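Local coordinates for protein BauA (Acinetobacter baumannii, PDB 6HCP) that acts as the outer-membrane receptor for ferric preacinetobactin and probably carries this iron-loaded siderophore across the outer membrane, at residues V646-A656 against A671-W682. Numbering follows the deposited sequence.
With C8E ((hydroxyethyloxy)tri(ethyloxy)octane), chain B; EDO (1,2-ethanediol), chain K.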
loop_
_atom_site.group_PDB
_atom_site.type_symbol
_atom_site.label_atom_id
_atom_site.label_comp_id
_atom_site.label_asym_id
_atom_site.label_seq_id
_atom_site.Cartn_x
_atom_site.Cartn_y
_atom_site.Cartn_z
ATOM N N VAL A 646 -0.415 -25.046 -9.753
ATOM C CA VAL A 646 -0.382 -23.624 -9.492
ATOM C C VAL A 646 1.068 -23.219 -9.321
ATOM O O VAL A 646 1.896 -23.982 -8.841
ATOM C CB VAL A 646 -1.209 -23.243 -8.258
ATOM C CG1 VAL A 646 -2.667 -23.530 -8.479
ATOM C CG2 VAL A 646 -0.701 -23.937 -6.996
ATOM N N PRO A 647 1.409 -21.971 -9.691
ATOM C CA PRO A 647 2.794 -21.532 -9.669
ATOM C C PRO A 647 3.289 -21.304 -8.231
ATOM O O PRO A 647 2.491 -21.148 -7.302
ATOM C CB PRO A 647 2.781 -20.207 -10.461
ATOM C CG PRO A 647 1.354 -19.755 -10.416
ATOM C CD PRO A 647 0.519 -21.026 -10.390
ATOM N N GLY A 648 4.600 -21.166 -8.102
ATOM C CA GLY A 648 5.182 -20.653 -6.871
ATOM C C GLY A 648 4.694 -19.242 -6.574
ATOM O O GLY A 648 4.070 -18.589 -7.409
ATOM N N ARG A 649 4.905 -18.797 -5.340
ATOM C CA ARG A 649 4.719 -17.392 -4.999
ATOM C C ARG A 649 5.735 -17.010 -3.925
ATOM O O ARG A 649 6.307 -17.865 -3.229
ATOM C CB ARG A 649 3.273 -17.090 -4.592
ATOM C CG ARG A 649 2.944 -17.284 -3.122
ATOM C CD ARG A 649 2.770 -18.731 -2.681
ATOM N NE ARG A 649 1.874 -19.485 -3.546
ATOM C CZ ARG A 649 1.480 -20.743 -3.321
ATOM N NH1 ARG A 649 0.783 -21.368 -4.265
ATOM N NH2 ARG A 649 1.748 -21.331 -2.150
ATOM N N THR A 650 6.005 -15.711 -3.869
ATOM C CA THR A 650 6.928 -15.131 -2.902
ATOM C C THR A 650 6.162 -14.075 -2.123
ATOM O O THR A 650 5.567 -13.193 -2.712
ATOM C CB THR A 650 8.180 -14.569 -3.594
ATOM O OG1 THR A 650 8.930 -15.646 -4.140
ATOM C CG2 THR A 650 9.089 -13.828 -2.641
ATOM N N LEU A 651 6.117 -14.229 -0.800
ATOM C CA LEU A 651 5.394 -13.318 0.069
ATOM C C LEU A 651 6.390 -12.554 0.950
ATOM O O LEU A 651 7.367 -13.121 1.427
ATOM C CB LEU A 651 4.400 -14.124 0.916
ATOM C CG LEU A 651 3.412 -14.984 0.115
ATOM C CD1 LEU A 651 2.492 -15.757 1.049
ATOM C CD2 LEU A 651 2.583 -14.140 -0.847
ATOM N N LEU A 652 6.074 -11.275 1.203
ATOM C CA LEU A 652 6.860 -10.418 2.056
ATOM C C LEU A 652 6.021 -10.031 3.265
ATOM O O LEU A 652 4.848 -9.718 3.124
ATOM C CB LEU A 652 7.267 -9.152 1.307
ATOM C CG LEU A 652 8.119 -9.347 0.055
ATOM C CD1 LEU A 652 8.456 -7.980 -0.549
ATOM C CD2 LEU A 652 9.378 -10.121 0.355
ATOM N N ASP A 653 6.690 -9.917 4.415
ATOM C CA ASP A 653 6.090 -9.372 5.616
ATOM C C ASP A 653 7.062 -8.327 6.193
ATOM O O ASP A 653 8.267 -8.470 6.083
ATOM C CB ASP A 653 5.783 -10.466 6.649
ATOM C CG ASP A 653 5.216 -11.753 6.069
ATOM O OD1 ASP A 653 4.159 -11.687 5.374
ATOM O OD2 ASP A 653 5.788 -12.832 6.393
ATOM N N VAL A 654 6.521 -7.341 6.901
ATOM C CA VAL A 654 7.367 -6.367 7.607
ATOM C C VAL A 654 6.760 -6.073 8.970
ATOM O O VAL A 654 5.561 -6.174 9.175
ATOM C CB VAL A 654 7.525 -5.067 6.799
ATOM C CG1 VAL A 654 8.359 -5.296 5.555
ATOM C CG2 VAL A 654 6.175 -4.456 6.461
ATOM N N GLY A 655 7.610 -5.588 9.877
ATOM C CA GLY A 655 7.124 -5.205 11.172
ATOM C C GLY A 655 8.035 -4.204 11.857
ATOM O O GLY A 655 9.191 -4.055 11.489
ATOM N N ALA A 656 7.509 -3.606 12.923
ATOM C CA ALA A 656 8.312 -2.797 13.822
ATOM C C ALA A 656 7.822 -3.032 15.250
ATOM O O ALA A 656 6.621 -3.251 15.502
ATOM C CB ALA A 656 8.241 -1.334 13.424
ATOM N N ALA A 671 3.751 -3.632 15.495
ATOM C CA ALA A 671 3.043 -3.419 14.264
ATOM C C ALA A 671 3.587 -4.426 13.251
ATOM O O ALA A 671 4.792 -4.525 13.101
ATOM C CB ALA A 671 3.226 -2.000 13.766
ATOM N N ASN A 672 2.672 -5.097 12.533
ATOM C CA ASN A 672 3.046 -6.104 11.534
ATOM C C ASN A 672 2.105 -5.997 10.332
ATOM O O ASN A 672 0.911 -5.764 10.495
ATOM C CB ASN A 672 2.965 -7.536 12.072
ATOM C CG ASN A 672 3.994 -7.821 13.131
ATOM O OD1 ASN A 672 3.796 -7.443 14.295
ATOM N ND2 ASN A 672 5.172 -8.199 12.669
ATOM N N ILE A 673 2.689 -6.124 9.136
ATOM C CA ILE A 673 1.949 -6.315 7.917
ATOM C C ILE A 673 2.403 -7.645 7.321
ATOM O O ILE A 673 3.568 -7.815 7.022
ATOM C CB ILE A 673 2.163 -5.167 6.899
ATOM C CG1 ILE A 673 1.937 -3.788 7.528
ATOM C CG2 ILE A 673 1.266 -5.384 5.685
ATOM C CD1 ILE A 673 2.230 -2.635 6.588
ATOM N N TYR A 674 1.439 -8.547 7.112
ATOM C CA TYR A 674 1.682 -9.818 6.450
ATOM C C TYR A 674 1.164 -9.737 5.008
ATOM O O TYR A 674 0.100 -9.166 4.771
ATOM C CB TYR A 674 1.012 -10.928 7.272
ATOM C CG TYR A 674 1.711 -11.210 8.579
ATOM C CD1 TYR A 674 2.892 -11.928 8.609
ATOM C CD2 TYR A 674 1.257 -10.666 9.771
ATOM C CE1 TYR A 674 3.619 -12.078 9.777
ATOM C CE2 TYR A 674 1.942 -10.858 10.961
ATOM C CZ TYR A 674 3.137 -11.553 10.964
ATOM O OH TYR A 674 3.837 -11.772 12.116
ATOM N N ASN A 675 1.800 -10.481 4.108
ATOM C CA ASN A 675 1.526 -10.430 2.679
ATOM C C ASN A 675 1.447 -8.953 2.243
ATOM O O ASN A 675 0.439 -8.483 1.725
ATOM C CB ASN A 675 0.272 -11.216 2.298
ATOM C CG ASN A 675 0.133 -11.362 0.799
ATOM O OD1 ASN A 675 1.046 -10.993 0.061
ATOM N ND2 ASN A 675 -1.001 -11.878 0.340
ATOM N N LEU A 676 2.540 -8.231 2.459
ATOM C CA LEU A 676 2.521 -6.780 2.258
ATOM C C LEU A 676 2.293 -6.417 0.786
ATOM O O LEU A 676 1.728 -5.353 0.514
ATOM C CB LEU A 676 3.787 -6.156 2.843
ATOM C CG LEU A 676 5.062 -6.177 2.017
ATOM C CD1 LEU A 676 5.194 -4.898 1.209
ATOM C CD2 LEU A 676 6.267 -6.321 2.943
ATOM N N THR A 677 2.658 -7.299 -0.154
ATOM C CA THR A 677 2.407 -7.013 -1.582
ATOM C C THR A 677 0.984 -7.384 -1.999
ATOM O O THR A 677 0.561 -7.025 -3.102
ATOM C CB THR A 677 3.411 -7.700 -2.513
ATOM O OG1 THR A 677 3.140 -9.103 -2.559
ATOM C CG2 THR A 677 4.851 -7.438 -2.133
ATOM N N ASN A 678 0.211 -7.982 -1.082
ATOM C CA ASN A 678 -1.192 -8.391 -1.325
ATOM C C ASN A 678 -1.273 -9.325 -2.535
ATOM O O ASN A 678 -2.187 -9.221 -3.356
ATOM C CB ASN A 678 -2.123 -7.194 -1.494
ATOM C CG ASN A 678 -3.571 -7.525 -1.237
ATOM O OD1 ASN A 678 -3.892 -8.382 -0.404
ATOM N ND2 ASN A 678 -4.450 -6.900 -2.005
ATOM N N LYS A 679 -0.319 -10.251 -2.617
ATOM C CA LYS A 679 -0.285 -11.219 -3.674
ATOM C C LYS A 679 -1.522 -12.117 -3.606
ATOM O O LYS A 679 -1.781 -12.741 -2.588
ATOM C CB LYS A 679 0.979 -12.067 -3.564
ATOM C CG LYS A 679 1.108 -13.176 -4.603
ATOM C CD LYS A 679 1.285 -12.675 -6.032
ATOM C CE LYS A 679 1.560 -13.801 -7.009
ATOM N NZ LYS A 679 1.345 -13.367 -8.407
ATOM N N ALA A 680 -2.203 -12.257 -4.747
ATOM C CA ALA A 680 -3.296 -13.225 -4.932
ATOM C C ALA A 680 -2.699 -14.544 -5.437
ATOM O O ALA A 680 -2.018 -14.566 -6.458
ATOM C CB ALA A 680 -4.312 -12.679 -5.903
ATOM N N TYR A 681 -2.947 -15.633 -4.712
ATOM C CA TYR A 681 -2.482 -16.940 -5.164
ATOM C C TYR A 681 -3.459 -18.032 -4.740
ATOM O O TYR A 681 -4.114 -17.943 -3.682
ATOM C CB TYR A 681 -1.081 -17.230 -4.616
ATOM C CG TYR A 681 -0.988 -17.333 -3.116
ATOM C CD1 TYR A 681 -0.818 -16.199 -2.336
ATOM C CD2 TYR A 681 -1.064 -18.563 -2.465
ATOM C CE1 TYR A 681 -0.678 -16.276 -0.959
ATOM C CE2 TYR A 681 -0.952 -18.651 -1.085
ATOM C CZ TYR A 681 -0.727 -17.509 -0.331
ATOM O OH TYR A 681 -0.666 -17.566 1.030
ATOM N N TRP A 682 -3.519 -19.075 -5.574
ATOM C CA TRP A 682 -4.184 -20.344 -5.261
ATOM C C TRP A 682 -3.183 -21.245 -4.537
ATOM O O TRP A 682 -2.045 -21.360 -4.961
ATOM C CB TRP A 682 -4.638 -21.064 -6.539
ATOM C CG TRP A 682 -5.648 -20.366 -7.392
ATOM C CD1 TRP A 682 -5.499 -20.022 -8.707
ATOM C CD2 TRP A 682 -7.037 -20.165 -7.073
ATOM N NE1 TRP A 682 -6.679 -19.525 -9.191
ATOM C CE2 TRP A 682 -7.640 -19.606 -8.219
ATOM C CE3 TRP A 682 -7.802 -20.302 -5.903
ATOM C CZ2 TRP A 682 -9.004 -19.336 -8.276
ATOM C CZ3 TRP A 682 -9.145 -20.011 -5.953
ATOM C CH2 TRP A 682 -9.733 -19.531 -7.125
HETATM C C1 C8E B . 20.237 -27.307 1.204
HETATM C C2 C8E B . 20.025 -26.390 0.026
HETATM C C3 C8E B . 18.584 -26.424 -0.472
HETATM C C4 C8E B . 18.410 -25.429 -1.619
HETATM C C5 C8E B . 16.955 -25.281 -2.053
HETATM C C6 C8E B . 16.713 -23.952 -2.764
HETATM C C7 C8E B . 15.221 -23.677 -2.917
HETATM C C8 C8E B . 14.899 -22.197 -3.180
HETATM O O9 C8E B . 13.750 -22.051 -4.007
HETATM C C10 C8E B . 12.796 -21.040 -3.652
HETATM C C11 C8E B . 11.606 -21.030 -4.598
HETATM O O12 C8E B . 11.706 -20.071 -5.653
HETATM C C13 C8E B . 11.654 -20.691 -6.973
HETATM C C14 C8E B . 10.382 -20.341 -7.779
HETATM O O15 C8E B . 9.856 -21.385 -8.658
HETATM C C16 C8E B . 8.478 -21.140 -9.098
HETATM C C17 C8E B . 7.802 -22.255 -9.958
HETATM O O18 C8E B . 6.559 -21.688 -10.487
HETATM C C1 EDO K . 6.566 -6.824 15.917
HETATM O O1 EDO K . 7.121 -7.724 16.944
HETATM C C2 EDO K . 7.635 -6.653 14.820
HETATM O O2 EDO K . 7.870 -7.906 14.141
HETATM O O HOH W 1 3.692 -10.190 -0.141
HETATM O O HOH W 2 5.243 -9.072 9.972
#
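Water 1 links Leu652 to Asn675 and Thr677, just beyond the last strand pair. It accepts from Leu652 N at 2.9 Å and from Thr677 N, and donates to Asn675 OD1 at 2.8 Å. Asn675 OD1 also takes Lys679 N, from a position tilted out of the carbonyl plane. Asn675 opens a type I turn and its ND2 reaches Lys679 O and Ala694 O, so its amide is held at both ends. Beside the water, Leu652 O receives Leu676 N in a nearly straight bond of 2.8 Å. Asp653 OD1 accepts Asn675 N at 2.9 Å, with its carboxylate plane 59° from the Tyr674 ring. Leu676 CD2 packs tightly on Leu652 CB (3.4 Å) and Val654 CG1. Val654 to Ala656 pair antiparallel with Ile673 to Ala671, within a hairpin of the TonB-dependent receptor barrel. At the other end the Arg649 chain folds at its second (-77°) and third torsions. This brings CD over one face of the Tyr681 ring, a CH-pi contact 4.0 Å from the centroid, with the guanidinium 23° from parallel to it. Gln636 and Tyr92 bind that guanidinium. After Tyr674 regular pairing gives way to one backbone bond, helped by a carboxylate, an amide and a water, which tie the turn to strand 649-656.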